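Long-range contacts in hypothetical protein (Staphylococcus aureus subsp. aureus Mu50, PDB 4PEO), which probably cleaves the N-terminal nine amino acids from ribosomal protein bL27 as an essential cysteine protease of the Prp family: residues M1-D5 with V17-H22; G12-D16 with T74-Q80; V40-S44 with M86-L90. All blocks are in the same frame, centred on the assembly; numbering follows the deposited sequence.

Interaction 1. Residues M1-D5 with V17-H22; sequences MITVD and VIMDGH
The side chain of Ile2 (chi1 m, chi2 t) lies over Met19, its CG2 3.6 Å from Met19 CG. Next along the same face, Val4 (chi1 t) is flanked by two residues of the partner strand, with CG2 3.8 Å from Met19 CE and CG1 3.7 Å from Val17 CG1. Met19 takes t, t, m angles. Strands 2-5 and 17-20 are both extended and run antiparallel, their axes 169° apart and 4.6 Å at closest approach. Thr3/Asp20 and Asp5/Ile18 are hydrogen-bonded pairs: Thr3 N to Asp20 O 2.9 Å, Asp20 N to Thr3 O 3.0 Å, Asp5 N to Ile18 O 2.9 Å and Ile18 N to Asp5 O 2.9 Å. Val4/Met19 between them is a non-hydrogen-bonded pair, CA to CA 4.5 Å. This is the ladder of a beta hairpin at the heart of the sheet, and its apolar face is covered by helices 36-51 and 77-96. The opposite face carries Thr3, Asp5, Ile18 and Asp20. There a water accepts from Thr3 OG1 (3.2 Å) and donates to Asp5 OD2 (2.9 Å) and Ile18 O (3.1 Å), while Asp5 OD1 binds Asn104 and Asp20 OD1 binds His66 N. Beyond the last pair, Thr3/Asp20, comes Gly21 (phi 98°, psi -7°), where an ideal CB would clash with Met1 O at 2.5 Å. This turn leads to His22, probably the proton donor of the active site, whose N sits 3.8 Å from Ile2 CG1 and whose ring, at chi1 p, leads away from strand 2-5.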
# COMPACT_ATOMS: atom_id res chain seq x y z
N MET B 1 -18.72 -1.47 9.97
CA MET B 1 -17.93 -0.38 9.39
C MET B 1 -16.54 -0.25 10.03
O MET B 1 -16.39 -0.34 11.25
CB MET B 1 -18.70 0.95 9.47
CG MET B 1 -18.04 2.11 8.70
SD MET B 1 -19.12 3.53 8.40
CE MET B 1 -19.21 4.23 10.05
N ILE B 2 -15.52 -0.02 9.19
CA ILE B 2 -14.15 0.20 9.65
C ILE B 2 -13.96 1.71 9.76
O ILE B 2 -14.38 2.45 8.86
CB ILE B 2 -13.11 -0.43 8.67
CG1 ILE B 2 -13.20 -1.98 8.68
CG2 ILE B 2 -11.67 0.05 8.97
CD1 ILE B 2 -12.55 -2.68 7.44
N THR B 3 -13.35 2.18 10.87
CA THR B 3 -13.05 3.60 11.06
C THR B 3 -11.54 3.77 11.04
O THR B 3 -10.83 2.94 11.61
CB THR B 3 -13.65 4.14 12.36
OG1 THR B 3 -13.09 3.41 13.46
CG2 THR B 3 -15.18 4.07 12.39
N VAL B 4 -11.05 4.80 10.36
CA VAL B 4 -9.62 5.09 10.30
C VAL B 4 -9.41 6.54 10.72
O VAL B 4 -9.84 7.44 10.00
CB VAL B 4 -8.99 4.81 8.90
CG1 VAL B 4 -7.47 4.94 8.97
CG2 VAL B 4 -9.39 3.43 8.37
N ASP B 5 -8.79 6.77 11.89
CA ASP B 5 -8.53 8.12 12.41
C ASP B 5 -7.12 8.50 12.03
O ASP B 5 -6.17 7.77 12.35
CB ASP B 5 -8.70 8.18 13.93
CG ASP B 5 -10.12 7.98 14.41
OD1 ASP B 5 -11.05 8.57 13.79
OD2 ASP B 5 -10.30 7.28 15.41
N VAL B 17 -2.20 6.86 12.98
CA VAL B 17 -3.28 6.29 12.19
C VAL B 17 -3.86 5.23 13.12
O VAL B 17 -3.10 4.40 13.63
CB VAL B 17 -2.80 5.67 10.85
CG1 VAL B 17 -3.94 4.93 10.15
CG2 VAL B 17 -2.22 6.74 9.92
N ILE B 18 -5.18 5.26 13.36
CA ILE B 18 -5.81 4.23 14.19
C ILE B 18 -6.93 3.59 13.40
O ILE B 18 -7.87 4.30 13.02
CB ILE B 18 -6.34 4.77 15.55
CG1 ILE B 18 -5.23 5.57 16.28
CG2 ILE B 18 -6.88 3.60 16.40
CD1 ILE B 18 -5.62 6.20 17.62
N MET B 19 -6.86 2.27 13.19
CA MET B 19 -7.93 1.54 12.50
C MET B 19 -8.70 0.71 13.51
O MET B 19 -8.09 -0.00 14.32
CB MET B 19 -7.37 0.63 11.38
CG MET B 19 -8.45 -0.17 10.63
SD MET B 19 -7.84 -1.13 9.17
CE MET B 19 -7.62 0.12 8.10
N ASP B 20 -10.03 0.75 13.43
CA ASP B 20 -10.86 -0.06 14.30
C ASP B 20 -12.07 -0.59 13.53
O ASP B 20 -12.51 0.06 12.58
CB ASP B 20 -11.27 0.69 15.58
CG ASP B 20 -11.95 -0.21 16.60
OD1 ASP B 20 -11.38 -1.29 16.93
OD2 ASP B 20 -13.06 0.13 17.04
N GLY B 21 -12.54 -1.78 13.90
CA GLY B 21 -13.67 -2.43 13.25
C GLY B 21 -13.27 -3.48 12.22
O GLY B 21 -14.13 -4.18 11.69
N HIS B 22 -11.96 -3.59 11.93
CA HIS B 22 -11.42 -4.55 10.96
C HIS B 22 -11.47 -6.00 11.48
O HIS B 22 -11.41 -6.23 12.69
CB HIS B 22 -9.99 -4.16 10.55
CG HIS B 22 -9.05 -4.03 11.71
ND1 HIS B 22 -9.12 -2.95 12.57
CD2 HIS B 22 -8.07 -4.87 12.13
CE1 HIS B 22 -8.17 -3.16 13.47
NE2 HIS B 22 -7.52 -4.30 13.25
O HOH W 1 -10.37 4.39 14.84

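Interaction 2. Residues G12-D16 with T74-Q80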
# COMPACT_ATOMS: atom_id res chain seq x y z
N GLY B 12 2.83 18.88 8.60
CA GLY B 12 2.28 18.07 7.52
C GLY B 12 2.70 16.61 7.54
O GLY B 12 2.55 15.90 6.54
N LYS B 13 3.18 16.14 8.71
CA LYS B 13 3.63 14.76 8.87
C LYS B 13 2.52 13.90 9.48
O LYS B 13 1.84 14.35 10.39
CB LYS B 13 4.90 14.68 9.74
CG LYS B 13 6.06 15.58 9.26
CD LYS B 13 6.43 15.37 7.78
CE LYS B 13 7.46 16.37 7.31
NZ LYS B 13 8.83 15.93 7.67
N VAL B 14 2.37 12.67 8.98
CA VAL B 14 1.37 11.72 9.51
C VAL B 14 1.98 11.19 10.82
O VAL B 14 3.01 10.51 10.78
CB VAL B 14 1.06 10.57 8.52
CG1 VAL B 14 0.11 9.55 9.15
CG2 VAL B 14 0.46 11.11 7.21
N THR B 15 1.36 11.51 11.96
CA THR B 15 1.88 11.08 13.27
C THR B 15 1.16 9.86 13.79
O THR B 15 1.75 9.10 14.56
CB THR B 15 1.84 12.22 14.30
OG1 THR B 15 0.47 12.58 14.55
CG2 THR B 15 2.65 13.46 13.83
N ASP B 16 -0.13 9.72 13.47
CA ASP B 16 -0.91 8.61 13.99
C ASP B 16 -1.94 8.16 13.00
O ASP B 16 -2.56 8.98 12.32
CB ASP B 16 -1.67 9.06 15.26
CG ASP B 16 -0.80 9.53 16.40
OD1 ASP B 16 -0.34 10.69 16.36
OD2 ASP B 16 -0.60 8.75 17.35
N THR B 74 9.21 11.26 12.42
CA THR B 74 8.29 11.94 11.48
C THR B 74 9.04 12.59 10.31
O THR B 74 8.42 12.98 9.32
CB THR B 74 7.40 12.97 12.22
OG1 THR B 74 8.22 13.99 12.77
CG2 THR B 74 6.49 12.34 13.27
N ASN B 75 10.37 12.72 10.43
CA ASN B 75 11.18 13.31 9.37
C ASN B 75 11.76 12.25 8.42
O ASN B 75 12.57 12.58 7.55
CB ASN B 75 12.24 14.25 9.92
CG ASN B 75 11.69 15.35 10.79
OD1 ASN B 75 10.84 16.16 10.42
ND2 ASN B 75 12.18 15.36 12.00
N ASN B 76 11.33 10.99 8.57
CA ASN B 76 11.75 9.93 7.68
C ASN B 76 10.86 10.04 6.43
O ASN B 76 9.70 9.63 6.46
CB ASN B 76 11.64 8.54 8.33
CG ASN B 76 12.23 7.44 7.48
OD1 ASN B 76 11.91 7.28 6.30
ND2 ASN B 76 13.15 6.69 8.05
N ASP B 77 11.41 10.62 5.35
CA ASP B 77 10.66 10.83 4.12
C ASP B 77 10.10 9.55 3.51
O ASP B 77 9.00 9.57 2.97
CB ASP B 77 11.50 11.60 3.09
CG ASP B 77 11.79 13.05 3.46
OD1 ASP B 77 11.17 13.57 4.43
OD2 ASP B 77 12.60 13.68 2.77
N GLU B 78 10.85 8.45 3.61
CA GLU B 78 10.42 7.16 3.04
C GLU B 78 9.21 6.61 3.81
O GLU B 78 8.21 6.25 3.18
CB GLU B 78 11.56 6.15 3.06
CG GLU B 78 12.64 6.38 2.02
CD GLU B 78 13.64 5.25 1.96
OE1 GLU B 78 14.04 4.73 3.03
OE2 GLU B 78 14.03 4.86 0.83
N ALA B 79 9.27 6.59 5.16
CA ALA B 79 8.14 6.12 5.98
C ALA B 79 6.93 7.05 5.74
O ALA B 79 5.81 6.55 5.61
CB ALA B 79 8.53 6.14 7.46
N GLN B 80 7.16 8.37 5.62
CA GLN B 80 6.07 9.32 5.36
C GLN B 80 5.42 9.05 4.00
O GLN B 80 4.18 9.05 3.91
CB GLN B 80 6.55 10.77 5.47
CG GLN B 80 6.75 11.21 6.93
CD GLN B 80 5.43 11.24 7.69
OE1 GLN B 80 4.47 11.86 7.25
NE2 GLN B 80 5.36 10.60 8.86
O HOH W 2 3.77 13.39 5.30
O HOH W 3 9.14 13.53 6.45
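A glutamine that imitates a neighbouring strand ties the start of strand 14-20 to the first turn of helix 77-96. Gln80 addresses both backbone groups of one residue: Val14 N donates to Gln80 OE1 at 2.8 Å, and Gln80 NE2 donates to Val14 O at 3.0 Å. The carboxamide thus forms a closed, two-bond ring with the backbone, much as the N-H and C=O of one residue in a neighbouring antiparallel strand would. A water extends the link, donating to Gln80 OE1 (2.6 Å) and to Gly12 O (3.1 Å). Lys13 reaches along the preceding loop, its NZ making weak hydrogen bonds to Thr74 O and Asn75 OD1, each at 3.4 Å. A firmer route runs through a second water, which accepts from Lys13 NZ (2.7 Å) and donates to Thr74 O (3.0 Å) and Asp77 OD1 (2.9 Å). Methyl groups add a little packing, Thr15 CG2 lying 4.0 Å from Thr74 CG2. On the strand side, Thr15 and Asp16 both face Thr7 in a classic beta bulge, with Thr15 OG1 donating to Asp16 OD1 at 2.7 Å. On the helix side, Asn76 OD1 accepts from Ala79 N at 3.0 Å, the capping bond typical of an asparagine N-cap.

Interaction 3. Residues V40-S44 with M86-L90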
# COMPACT_ATOMS: atom_id res chain seq x y z
N VAL B 40 -4.10 -3.38 3.15
CA VAL B 40 -3.42 -2.10 2.92
C VAL B 40 -2.72 -1.65 4.20
O VAL B 40 -1.55 -1.26 4.17
CB VAL B 40 -4.40 -1.03 2.36
CG1 VAL B 40 -3.76 0.36 2.38
CG2 VAL B 40 -4.86 -1.39 0.96
N LEU B 41 -3.40 -1.69 5.33
CA LEU B 41 -2.80 -1.26 6.57
C LEU B 41 -1.65 -2.16 7.04
O LEU B 41 -0.57 -1.67 7.24
CB LEU B 41 -3.87 -1.14 7.63
CG LEU B 41 -3.61 -0.50 8.98
CD1 LEU B 41 -2.39 -0.96 9.73
CD2 LEU B 41 -3.91 0.97 9.06
N PHE B 42 -1.90 -3.46 7.18
CA PHE B 42 -0.85 -4.37 7.64
C PHE B 42 0.33 -4.42 6.68
O PHE B 42 1.48 -4.41 7.12
CB PHE B 42 -1.40 -5.77 7.97
CG PHE B 42 -2.52 -5.78 8.98
CD1 PHE B 42 -2.46 -4.99 10.12
CD2 PHE B 42 -3.62 -6.62 8.82
CE1 PHE B 42 -3.51 -4.99 11.05
CE2 PHE B 42 -4.66 -6.63 9.75
CZ PHE B 42 -4.60 -5.81 10.86
N GLY B 43 0.04 -4.40 5.37
CA GLY B 43 1.07 -4.41 4.34
C GLY B 43 1.93 -3.17 4.43
O GLY B 43 3.16 -3.27 4.32
N SER B 44 1.31 -2.00 4.68
CA SER B 44 2.05 -0.74 4.81
C SER B 44 2.96 -0.73 6.02
O SER B 44 4.10 -0.29 5.91
CB SER B 44 1.11 0.46 4.82
OG SER B 44 0.41 0.48 3.59
N MET B 86 -0.47 4.60 1.86
CA MET B 86 -1.50 3.86 2.61
C MET B 86 -2.79 4.69 2.64
O MET B 86 -3.85 4.13 2.40
CB MET B 86 -0.99 3.64 4.05
CG MET B 86 -1.80 2.57 4.82
SD MET B 86 -1.34 2.59 6.62
CE MET B 86 -2.03 4.00 6.99
N LEU B 87 -2.69 6.00 2.91
CA LEU B 87 -3.87 6.88 2.97
C LEU B 87 -4.56 7.03 1.62
O LEU B 87 -5.78 6.90 1.54
CB LEU B 87 -3.54 8.24 3.59
CG LEU B 87 -3.02 8.19 5.05
CD1 LEU B 87 -2.67 9.59 5.55
CD2 LEU B 87 -3.98 7.43 5.97
N VAL B 88 -3.77 7.20 0.53
CA VAL B 88 -4.35 7.26 -0.82
C VAL B 88 -5.07 5.93 -1.13
O VAL B 88 -6.18 5.94 -1.69
CB VAL B 88 -3.26 7.62 -1.88
CG1 VAL B 88 -3.79 7.42 -3.31
CG2 VAL B 88 -2.77 9.05 -1.68
N SER B 89 -4.45 4.79 -0.74
CA SER B 89 -5.04 3.47 -0.97
C SER B 89 -6.36 3.29 -0.20
O SER B 89 -7.33 2.77 -0.76
CB SER B 89 -4.06 2.36 -0.62
OG SER B 89 -4.53 1.14 -1.14
N LEU B 90 -6.41 3.78 1.06
CA LEU B 90 -7.62 3.70 1.89
C LEU B 90 -8.71 4.63 1.35
O LEU B 90 -9.88 4.24 1.31
CB LEU B 90 -7.29 4.04 3.36
CG LEU B 90 -6.43 3.00 4.11
CD1 LEU B 90 -6.07 3.50 5.52
CD2 LEU B 90 -7.13 1.62 4.18
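Apolar packing dominates this meeting of helices 36-51 and 77-96, whose short segments run antiparallel at 168° with axes 10.0 Å apart. Val40 points straight at the other helix and is shared between two residues one turn apart: its CG1 is 3.8 Å from Met86 CG and 4.0 Å from Leu90 CD2. Met86 reaches back, its SD 3.9 Å from Leu41 CD2. Two serines make closer, non-bonded contacts with carbon, Ser44 OG with Met86 CG at 3.3 Å and, in the conformer given, one of two, Ser89 OG with Val40 CG2 at 3.3 Å; their small side chains suit the seam between helices. The hydroxyl of Ser44 is satisfied within its own helix, donating to Val40 O at 2.7 Å. Beyond the pair, Leu41 and Met86 both rest on Val17 of the sheet, whereas Val40 and Ser89 also pack on Val40 and Ala39 of the second subunit. Two antiparallel helices lying side by side on one face of a mixed sheet are the hallmark of a two-layer alpha/beta sandwich.

From the N terminus, interaction 1 closes the shortest loop, the hairpin of strands 2-8 and 14-20. Interaction 2 opens inside that hairpin, at residues 12-16, and closes only at 74-80, so the two cross; they share strand 14-20 but sit 19 Å apart, centre to centre, on opposite sides of the chain's centre. Interaction 3 starts on helix 36-51, after interaction 1 has closed and before interaction 2 does, and ends further along helix 77-96: it follows interaction 1 in series and crosses interaction 2. It also meets both neighbours, Met86 CE lying 3.8 Å from Val17 CG1 and Leu87 CD1 3.9 Å from Val14 CG2, which joins hairpin and helices in one core.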